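PDB 1R0L: 1-deoxy-D-xylulose 5-phosphate reductoisomerase from Zymomonas mobilis, which catalyses the NADPH-dependent rearrangement and reduction of 1-deoxy-D-xylulose 5-phosphate to 2-C-methyl-D-erythritol 4-phosphate in isoprenoid biosynthesis, using a divalent metal ion. Local coordinates for residues G11-I16 against L36-N41; R30-A35 against N53-V58; T97-I102 against K118-A123. All coordinates share one frame; numbering follows the deposited sequence.

Contact 1 of 3, residues G11-I16 against L36-N41. With NDP (NADPH dihydro-nicotinamide-adenine-dinucleotide phosphate), chain F.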
loop_
_atom_site.group_PDB
_atom_site.type_symbol
_atom_site.label_atom_id
_atom_site.label_comp_id
_atom_site.label_asym_id
_atom_site.label_seq_id
_atom_site.Cartn_x
_atom_site.Cartn_y
_atom_site.Cartn_z
ATOM N N GLY B 11 -27.501 11.899 7.125
ATOM C CA GLY B 11 -27.460 10.821 8.100
ATOM C C GLY B 11 -26.384 11.145 9.129
ATOM O O GLY B 11 -25.525 10.319 9.468
ATOM N N ALA B 12 -26.456 12.363 9.651
ATOM C CA ALA B 12 -25.468 12.844 10.606
ATOM C C ALA B 12 -25.553 12.280 12.009
ATOM O O ALA B 12 -24.684 12.573 12.825
ATOM C CB ALA B 12 -25.514 14.378 10.680
ATOM N N THR B 13 -26.571 11.471 12.293
ATOM C CA THR B 13 -26.742 10.924 13.638
ATOM C C THR B 13 -26.428 9.449 13.861
ATOM O O THR B 13 -26.659 8.941 14.954
ATOM C CB THR B 13 -28.164 11.161 14.112
ATOM O OG1 THR B 13 -29.062 10.711 13.098
ATOM C CG2 THR B 13 -28.415 12.642 14.353
ATOM N N GLY B 14 -25.926 8.757 12.844
ATOM C CA GLY B 14 -25.604 7.351 13.013
ATOM C C GLY B 14 -24.171 7.243 13.480
ATOM O O GLY B 14 -23.629 8.208 14.004
ATOM N N SER B 15 -23.554 6.079 13.291
ATOM C CA SER B 15 -22.163 5.899 13.685
ATOM C C SER B 15 -21.260 6.651 12.691
ATOM O O SER B 15 -20.361 7.388 13.094
ATOM C CB SER B 15 -21.798 4.402 13.721
ATOM O OG SER B 15 -21.922 3.788 12.437
ATOM N N ILE B 16 -21.503 6.474 11.393
ATOM C CA ILE B 16 -20.683 7.149 10.399
ATOM C C ILE B 16 -20.842 8.650 10.586
ATOM O O ILE B 16 -19.858 9.392 10.643
ATOM C CB ILE B 16 -21.096 6.773 8.942
ATOM C CG1 ILE B 16 -20.827 5.285 8.676
ATOM C CG2 ILE B 16 -20.290 7.615 7.937
ATOM C CD1 ILE B 16 -19.322 4.933 8.570
ATOM N N LEU B 36 -27.338 19.210 7.733
ATOM C CA LEU B 36 -27.162 17.973 8.485
ATOM C C LEU B 36 -28.529 17.317 8.478
ATOM O O LEU B 36 -29.553 18.003 8.583
ATOM C CB LEU B 36 -26.758 18.243 9.926
ATOM C CG LEU B 36 -25.409 18.889 10.204
ATOM C CD1 LEU B 36 -25.169 18.871 11.716
ATOM C CD2 LEU B 36 -24.303 18.143 9.462
ATOM N N THR B 37 -28.569 15.998 8.332
ATOM C CA THR B 37 -29.861 15.347 8.346
ATOM C C THR B 37 -29.890 14.202 9.319
ATOM O O THR B 37 -28.844 13.670 9.733
ATOM C CB THR B 37 -30.293 14.779 6.972
ATOM O OG1 THR B 37 -29.546 13.608 6.681
ATOM C CG2 THR B 37 -30.074 15.766 5.880
ATOM N N ALA B 38 -31.118 13.837 9.674
ATOM C CA ALA B 38 -31.411 12.731 10.567
ATOM C C ALA B 38 -32.816 12.251 10.190
ATOM O O ALA B 38 -33.496 12.898 9.394
ATOM C CB ALA B 38 -31.370 13.198 12.011
ATOM N N ASN B 39 -33.249 11.124 10.759
ATOM C CA ASN B 39 -34.574 10.571 10.472
ATOM C C ASN B 39 -35.566 10.820 11.587
ATOM O O ASN B 39 -36.608 11.437 11.389
ATOM C CB ASN B 39 -34.484 9.069 10.266
ATOM C CG ASN B 39 -35.850 8.404 10.135
ATOM O OD1 ASN B 39 -36.722 8.876 9.413
ATOM N ND2 ASN B 39 -36.023 7.292 10.822
ATOM N N ARG B 40 -35.237 10.311 12.766
ATOM C CA ARG B 40 -36.110 10.448 13.921
ATOM C C ARG B 40 -35.385 10.971 15.150
ATOM O O ARG B 40 -36.023 11.393 16.107
ATOM C CB ARG B 40 -36.742 9.101 14.267
ATOM C CG ARG B 40 -37.638 8.518 13.193
ATOM C CD ARG B 40 -38.094 7.131 13.604
ATOM N NE ARG B 40 -38.663 7.133 14.950
ATOM C CZ ARG B 40 -39.643 7.941 15.340
ATOM N NH1 ARG B 40 -40.157 8.814 14.487
ATOM N NH2 ARG B 40 -40.122 7.871 16.576
ATOM N N ASN B 41 -34.058 10.942 15.129
ATOM C CA ASN B 41 -33.294 11.416 16.276
ATOM C C ASN B 41 -33.154 12.929 16.286
ATOM O O ASN B 41 -32.074 13.456 16.062
ATOM C CB ASN B 41 -31.899 10.797 16.305
ATOM C CG ASN B 41 -31.211 11.014 17.631
ATOM O OD1 ASN B 41 -31.326 12.083 18.228
ATOM N ND2 ASN B 41 -30.488 10.002 18.102
HETATM P PA NDP F . -27.896 4.180 12.029
HETATM O O1A NDP F . -26.865 3.878 12.916
HETATM O O2A NDP F . -29.397 4.284 12.463
HETATM O O5B NDP F . -27.704 5.606 11.360
HETATM C C5B NDP F . -28.750 5.670 10.488
HETATM C C4B NDP F . -28.580 7.043 10.133
HETATM O O4B NDP F . -29.555 7.087 9.105
HETATM C C3B NDP F . -29.052 8.198 11.157
HETATM O O3B NDP F . -28.469 9.529 10.760
HETATM C C2B NDP F . -30.525 8.154 10.909
HETATM O O2B NDP F . -31.403 9.073 11.552
HETATM C C1B NDP F . -30.541 8.067 9.384
HETATM N N9A NDP F . -31.777 7.495 8.917
HETATM C C8A NDP F . -32.317 6.318 9.425
HETATM N N7A NDP F . -33.416 6.012 8.830
HETATM C C5A NDP F . -33.640 6.970 7.901
HETATM C C6A NDP F . -34.662 7.180 6.947
HETATM N N6A NDP F . -35.680 6.323 6.802
HETATM N N1A NDP F . -34.577 8.268 6.162
HETATM C C2A NDP F . -33.554 9.146 6.282
HETATM N N3A NDP F . -32.546 9.034 7.146
HETATM C C4A NDP F . -32.647 7.914 7.944
HETATM O O3 NDP F . -27.845 3.156 10.835
HETATM P P2B NDP F . -31.464 9.172 13.094
HETATM O O1X NDP F . -30.311 8.640 13.849
HETATM O O2X NDP F . -32.842 9.321 13.631
HETATM O O3X NDP F . -31.838 7.690 13.082
#
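The NADPH-binding first beta-alpha-beta unit of a Rossmann fold supplies this contact, in which G11 and A12 of the glycine-containing turn lie against T37 at the end of strand 31-38. T37 accepts two amide bonds from the turn, one on its hydroxyl and one on its carbonyl: G11 N donates to T37 OG1 (2.7 Å) and A12 N to T37 O, 18° out of the carbonyl plane. With chi1 at 74°, OG1 sits between the backbone N and carbonyl carbon of T37, facing G11. Glycine suits position 11 because its positive phi would jam a CB against the preceding carbonyl oxygen; at 14 a CB would clash with O5B of NADPH. A12 is small enough to rest its CB on L36 CB (4.1 Å). T13 turns its methyl CG2 to A38 CB (3.8 Å), while T13 N donates to ribose O3B of NADPH (3.1 Å). R40 N (2.7 Å) and N41 N both donate to phosphate oxygen O2X, and N39 N reaches O2B (2.9 Å). N41 also N-caps helix 42-52, its OD1 bonded to D44 N. Such a glycine turn, facing a strand whose following loop receives the 2'-phosphate, is characteristic of NADP-dependent Rossmann domains.

Contact 2 of 3, residues R30-A35 against N53-V58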
loop_
_atom_site.group_PDB
_atom_site.type_symbol
_atom_site.label_atom_id
_atom_site.label_comp_id
_atom_site.label_asym_id
_atom_site.label_seq_id
_atom_site.Cartn_x
_atom_site.Cartn_y
_atom_site.Cartn_z
ATOM N N ARG B 30 -11.859 24.879 9.369
ATOM C CA ARG B 30 -11.650 24.543 7.958
ATOM C C ARG B 30 -12.934 24.253 7.208
ATOM O O ARG B 30 -12.950 24.223 5.982
ATOM C CB ARG B 30 -10.848 23.265 7.818
ATOM C CG ARG B 30 -9.395 23.350 7.951
ATOM C CD ARG B 30 -8.861 21.971 7.648
ATOM N NE ARG B 30 -7.409 21.917 7.756
ATOM C CZ ARG B 30 -6.675 20.822 7.560
ATOM N NH1 ARG B 30 -7.254 19.662 7.244
ATOM N NH2 ARG B 30 -5.351 20.897 7.667
ATOM N N TYR B 31 -13.999 23.980 7.946
ATOM C CA TYR B 31 -15.242 23.624 7.303
ATOM C C TYR B 31 -16.433 24.457 7.723
ATOM O O TYR B 31 -16.548 24.884 8.871
ATOM C CB TYR B 31 -15.539 22.144 7.561
ATOM C CG TYR B 31 -14.413 21.217 7.172
ATOM C CD1 TYR B 31 -13.563 20.660 8.137
ATOM C CD2 TYR B 31 -14.187 20.899 5.832
ATOM C CE1 TYR B 31 -12.509 19.803 7.771
ATOM C CE2 TYR B 31 -13.146 20.050 5.450
ATOM C CZ TYR B 31 -12.307 19.506 6.420
ATOM O OH TYR B 31 -11.266 18.688 6.021
ATOM N N GLN B 32 -17.317 24.679 6.765
ATOM C CA GLN B 32 -18.537 25.420 6.995
ATOM C C GLN B 32 -19.680 24.434 6.725
ATOM O O GLN B 32 -19.933 24.065 5.576
ATOM C CB GLN B 32 -18.607 26.623 6.048
ATOM C CG GLN B 32 -19.976 27.292 5.994
ATOM C CD GLN B 32 -20.002 28.554 5.127
ATOM O OE1 GLN B 32 -19.529 28.562 3.986
ATOM N NE2 GLN B 32 -20.574 29.625 5.668
ATOM N N VAL B 33 -20.353 23.990 7.787
ATOM C CA VAL B 33 -21.453 23.041 7.641
ATOM C C VAL B 33 -22.681 23.669 7.006
ATOM O O VAL B 33 -23.206 24.664 7.497
ATOM C CB VAL B 33 -21.882 22.455 8.982
ATOM C CG1 VAL B 33 -22.969 21.449 8.767
ATOM C CG2 VAL B 33 -20.707 21.814 9.669
ATOM N N ILE B 34 -23.139 23.083 5.905
ATOM C CA ILE B 34 -24.317 23.578 5.209
ATOM C C ILE B 34 -25.572 22.897 5.786
ATOM O O ILE B 34 -26.381 23.541 6.450
ATOM C CB ILE B 34 -24.231 23.292 3.677
ATOM C CG1 ILE B 34 -23.025 24.011 3.057
ATOM C CG2 ILE B 34 -25.496 23.706 3.003
ATOM C CD1 ILE B 34 -23.022 25.514 3.237
ATOM N N ALA B 35 -25.721 21.593 5.544
ATOM C CA ALA B 35 -26.875 20.851 6.037
ATOM C C ALA B 35 -26.508 19.573 6.761
ATOM O O ALA B 35 -25.502 18.929 6.457
ATOM C CB ALA B 35 -27.795 20.513 4.897
ATOM N N ASN B 53 -23.071 25.065 13.950
ATOM C CA ASN B 53 -23.673 26.266 13.381
ATOM C C ASN B 53 -24.050 26.006 11.928
ATOM O O ASN B 53 -23.753 26.810 11.040
ATOM C CB ASN B 53 -22.691 27.436 13.436
ATOM C CG ASN B 53 -23.310 28.726 12.956
ATOM O OD1 ASN B 53 -22.620 29.719 12.738
ATOM N ND2 ASN B 53 -24.628 28.720 12.787
ATOM N N ALA B 54 -24.697 24.869 11.694
ATOM C CA ALA B 54 -25.108 24.484 10.355
ATOM C C ALA B 54 -26.154 25.455 9.826
ATOM O O ALA B 54 -26.795 26.159 10.600
ATOM C CB ALA B 54 -25.669 23.064 10.368
ATOM N N LYS B 55 -26.323 25.489 8.509
ATOM C CA LYS B 55 -27.312 26.361 7.896
ATOM C C LYS B 55 -28.705 25.777 7.932
ATOM O O LYS B 55 -29.689 26.506 8.093
ATOM C CB LYS B 55 -26.971 26.630 6.450
ATOM C CG LYS B 55 -25.800 27.518 6.296
ATOM C CD LYS B 55 -25.640 27.826 4.856
ATOM C CE LYS B 55 -24.611 28.884 4.664
ATOM N NZ LYS B 55 -24.387 28.968 3.220
ATOM N N ARG B 56 -28.796 24.465 7.758
ATOM C CA ARG B 56 -30.089 23.807 7.781
ATOM C C ARG B 56 -29.990 22.440 8.417
ATOM O O ARG B 56 -28.958 21.779 8.336
ATOM C CB ARG B 56 -30.639 23.674 6.360
ATOM C CG ARG B 56 -32.021 23.048 6.275
ATOM C CD ARG B 56 -32.493 22.966 4.826
ATOM N NE ARG B 56 -32.573 24.291 4.215
ATOM C CZ ARG B 56 -32.820 24.531 2.925
ATOM N NH1 ARG B 56 -33.024 23.538 2.062
ATOM N NH2 ARG B 56 -32.845 25.779 2.490
ATOM N N ALA B 57 -31.071 22.045 9.073
ATOM C CA ALA B 57 -31.175 20.752 9.731
ATOM C C ALA B 57 -32.459 20.143 9.183
ATOM O O ALA B 57 -33.499 20.805 9.152
ATOM C CB ALA B 57 -31.270 20.932 11.226
ATOM N N VAL B 58 -32.392 18.899 8.724
ATOM C CA VAL B 58 -33.573 18.262 8.161
ATOM C C VAL B 58 -33.854 16.951 8.850
ATOM O O VAL B 58 -32.970 16.110 9.009
ATOM C CB VAL B 58 -33.404 18.020 6.647
ATOM C CG1 VAL B 58 -34.668 17.436 6.049
ATOM C CG2 VAL B 58 -33.063 19.315 5.970
#
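A backbone hydrogen bond from R56 to I34 opens the pairing of strands 31-38 and 56-59, neighbours in a parallel sheet. R56 N donates to I34 O over 2.9 Å, approaching with a C=O...N angle of 164°. The same oxygen takes a second, weak bond from K55 N at 2.8 Å, bent to 128° at the hydrogen, and K55 N also makes a long, weak one to V33 O. I34 O is thus shared by two successive amides as the chain swings into the strand. Just before, N53 ends helix 42-52 in a Schellman motif, where asparagine tolerates the positive phi the motif needs. CA-H...O contacts supplement these bonds: A54 CA points at V33 O, and A35 CA lies 3.2 Å from R56 O, at the parallel bridge between A35 and R56.

The apolar part is small. V33 CG1, anti to the backbone N (chi1 -178°), meets A54 CB at 3.5 Å; a branched valine beside an alanine fits this close approach, and V33 also packs on T52 of helix 42-52. I34 and K55 run side by side and point the same way, with I34 CD1 against K55 CD (3.8 Å) and 3.7 Å from K55 NZ. The long methylene chain of K55, extended beyond CG, suits this exposed border: its carbons lie along the isoleucine, with the ammonium group still beside CD1.

Among charged groups, R56 turns its end away from strand 31-38 and forms a salt bridge with E78. The chemistry implies a pairing whose direction and register rest chiefly on main-chain bonds, with aliphatic contacts alongside and the arginine's charge directed to the next strand.

Contact 3 of 3, residues T97-I102 against K118-A123. With NDP (NADPH dihydro-nicotinamide-adenine-dinucleotide phosphate), chain F.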
loop_
_atom_site.group_PDB
_atom_site.type_symbol
_atom_site.label_atom_id
_atom_site.label_comp_id
_atom_site.label_asym_id
_atom_site.label_seq_id
_atom_site.Cartn_x
_atom_site.Cartn_y
_atom_site.Cartn_z
ATOM N N THR B 97 -19.951 16.149 0.418
ATOM C CA THR B 97 -21.179 15.558 0.959
ATOM C C THR B 97 -20.959 14.129 1.444
ATOM O O THR B 97 -20.472 13.279 0.696
ATOM C CB THR B 97 -22.321 15.510 -0.111
ATOM O OG1 THR B 97 -22.656 16.835 -0.547
ATOM C CG2 THR B 97 -23.558 14.872 0.465
ATOM N N MET B 98 -21.323 13.874 2.697
ATOM C CA MET B 98 -21.210 12.544 3.289
ATOM C C MET B 98 -22.574 11.869 3.127
ATOM O O MET B 98 -23.562 12.284 3.755
ATOM C CB MET B 98 -20.857 12.649 4.780
ATOM C CG MET B 98 -21.028 11.349 5.569
ATOM S SD MET B 98 -20.038 9.996 4.921
ATOM C CE MET B 98 -18.531 10.215 5.755
ATOM N N ALA B 99 -22.642 10.857 2.270
ATOM C CA ALA B 99 -23.898 10.161 2.064
ATOM C C ALA B 99 -23.924 8.985 3.025
ATOM O O ALA B 99 -23.393 7.907 2.717
ATOM C CB ALA B 99 -24.008 9.685 0.630
ATOM N N ALA B 100 -24.532 9.203 4.193
ATOM C CA ALA B 100 -24.631 8.177 5.237
ATOM C C ALA B 100 -26.049 7.667 5.503
ATOM O O ALA B 100 -26.272 6.966 6.482
ATOM C CB ALA B 100 -24.017 8.694 6.549
ATOM N N ILE B 101 -27.007 8.034 4.655
ATOM C CA ILE B 101 -28.382 7.557 4.797
ATOM C C ILE B 101 -28.401 6.220 4.042
ATOM O O ILE B 101 -28.211 6.176 2.828
ATOM C CB ILE B 101 -29.413 8.539 4.156
ATOM C CG1 ILE B 101 -29.391 9.892 4.873
ATOM C CG2 ILE B 101 -30.795 7.937 4.206
ATOM C CD1 ILE B 101 -30.411 10.903 4.332
ATOM N N ILE B 102 -28.627 5.130 4.761
ATOM C CA ILE B 102 -28.622 3.801 4.147
ATOM C C ILE B 102 -29.969 3.276 3.657
ATOM O O ILE B 102 -31.024 3.689 4.145
ATOM C CB ILE B 102 -28.024 2.768 5.122
ATOM C CG1 ILE B 102 -28.816 2.766 6.425
ATOM C CG2 ILE B 102 -26.601 3.130 5.462
ATOM C CD1 ILE B 102 -29.528 1.467 6.670
ATOM N N LYS B 118 -19.768 17.786 -7.265
ATOM C CA LYS B 118 -18.655 18.060 -6.363
ATOM C C LYS B 118 -18.121 16.751 -5.779
ATOM O O LYS B 118 -18.014 15.748 -6.491
ATOM C CB LYS B 118 -19.091 19.009 -5.247
ATOM C CG LYS B 118 -19.688 20.307 -5.774
ATOM C CD LYS B 118 -18.697 20.994 -6.684
ATOM C CE LYS B 118 -19.316 22.126 -7.491
ATOM N NZ LYS B 118 -18.279 22.703 -8.406
ATOM N N THR B 119 -17.785 16.753 -4.490
ATOM C CA THR B 119 -17.250 15.547 -3.849
ATOM C C THR B 119 -18.278 14.822 -2.984
ATOM O O THR B 119 -18.943 15.433 -2.138
ATOM C CB THR B 119 -16.011 15.864 -2.991
ATOM O OG1 THR B 119 -14.933 16.272 -3.846
ATOM C CG2 THR B 119 -15.578 14.640 -2.205
ATOM N N VAL B 120 -18.400 13.514 -3.195
ATOM C CA VAL B 120 -19.370 12.725 -2.446
ATOM C C VAL B 120 -18.760 11.505 -1.774
ATOM O O VAL B 120 -18.387 10.544 -2.438
ATOM C CB VAL B 120 -20.518 12.279 -3.370
ATOM C CG1 VAL B 120 -21.539 11.440 -2.594
ATOM C CG2 VAL B 120 -21.171 13.519 -3.995
ATOM N N ALA B 121 -18.630 11.556 -0.455
ATOM C CA ALA B 121 -18.082 10.430 0.281
ATOM C C ALA B 121 -19.241 9.416 0.429
ATOM O O ALA B 121 -20.276 9.682 1.068
ATOM C CB ALA B 121 -17.572 10.893 1.640
ATOM N N LEU B 122 -19.073 8.253 -0.182
ATOM C CA LEU B 122 -20.117 7.258 -0.151
ATOM C C LEU B 122 -20.018 6.296 1.037
ATOM O O LEU B 122 -19.059 5.537 1.174
ATOM C CB LEU B 122 -20.107 6.483 -1.468
ATOM C CG LEU B 122 -21.266 5.510 -1.681
ATOM C CD1 LEU B 122 -22.590 6.284 -1.728
ATOM C CD2 LEU B 122 -21.047 4.748 -2.971
ATOM N N ALA B 123 -21.016 6.351 1.912
ATOM C CA ALA B 123 -21.066 5.459 3.064
ATOM C C ALA B 123 -22.221 4.516 2.778
ATOM O O ALA B 123 -22.252 3.394 3.244
ATOM C CB ALA B 123 -21.306 6.252 4.334
HETATM P PA NDP F . -27.896 4.180 12.029
HETATM O O1A NDP F . -26.865 3.878 12.916
HETATM O O2A NDP F . -29.397 4.284 12.463
HETATM O O5B NDP F . -27.704 5.606 11.360
HETATM C C5B NDP F . -28.750 5.670 10.488
HETATM C C4B NDP F . -28.580 7.043 10.133
HETATM O O4B NDP F . -29.555 7.087 9.105
HETATM C C3B NDP F . -29.052 8.198 11.157
HETATM O O3B NDP F . -28.469 9.529 10.760
HETATM C C2B NDP F . -30.525 8.154 10.909
HETATM O O2B NDP F . -31.403 9.073 11.552
HETATM C C1B NDP F . -30.541 8.067 9.384
HETATM N N9A NDP F . -31.777 7.495 8.917
HETATM C C8A NDP F . -32.317 6.318 9.425
HETATM N N7A NDP F . -33.416 6.012 8.830
HETATM C C5A NDP F . -33.640 6.970 7.901
HETATM C C6A NDP F . -34.662 7.180 6.947
HETATM N N6A NDP F . -35.680 6.323 6.802
HETATM N N1A NDP F . -34.577 8.268 6.162
HETATM C C2A NDP F . -33.554 9.146 6.282
HETATM N N3A NDP F . -32.546 9.034 7.146
HETATM C C4A NDP F . -32.647 7.914 7.944
HETATM O O3 NDP F . -27.845 3.156 10.835
HETATM P P2B NDP F . -31.464 9.172 13.094
HETATM O O1X NDP F . -30.311 8.640 13.849
HETATM O O2X NDP F . -32.842 9.321 13.631
HETATM O O3X NDP F . -31.838 7.690 13.082
HETATM O O HOH W 1 -20.720 17.424 -2.515
#
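T119 O is gripped by two donors: T97 N, 2.8 Å away, and a water, 2.7 Å away, that is also hydrogen-bonded to T97 OG1. Threonine suits position 97 because its hydroxyl, anti to the carbonyl carbon (chi1 -61°), stands beside its own amide and reaches that water. The ladder continues with A121 N to T97 O, A99 N to A121 O (nearly straight, 167° at the hydrogen) and A123 N to A99 O (3.0 Å). These bonds join parallel strands 96-99 and 119-122, which with helix 107-115 form a beta-alpha-beta unit of the Rossmann sheet. M98 and A121 share one face, where the bent methionine chain brings SD to 4.2 Å from A121 CB and 4.0 Å from A123 CB; small alanines admit the bulky sulfur, and M98 also packs on I16 of helix 15-26. On the other face A99 CB meets V120 CG1 and L122 CD1. Beyond the strand end, I101 holds CG2 3.6 Å from adenine N3A of NADPH, with CG1 and CD1 each 4.0 Å from N3A. A glycine in place of I101 would probably leave this part of the adenine without its aliphatic support. A123 CB lies against A100 CA.

In the fold
From the N terminus, strand 5-10 leads into the G11-I16 turn and helix 15-26, and contact 1 closes the loop when strand 31-38 returns beside the turn. Contact 2 opens on that same strand, before L36-N41 is reached, and closes after helix 42-52, so the two cross and share strand 31-38; L36 and A38 continue the pairing with V58. Contact 3 follows in series, closing the unit around helix 107-115 on the far side of strand 5-10. It meets contact 1 where I101 and A100 pack on G11 and M98 on I16, but does not touch contact 2. Together they join four strands of one parallel sheet and the turn that follows a fifth, strand 5-10, with contacts 1 and 3 both reaching NADPH.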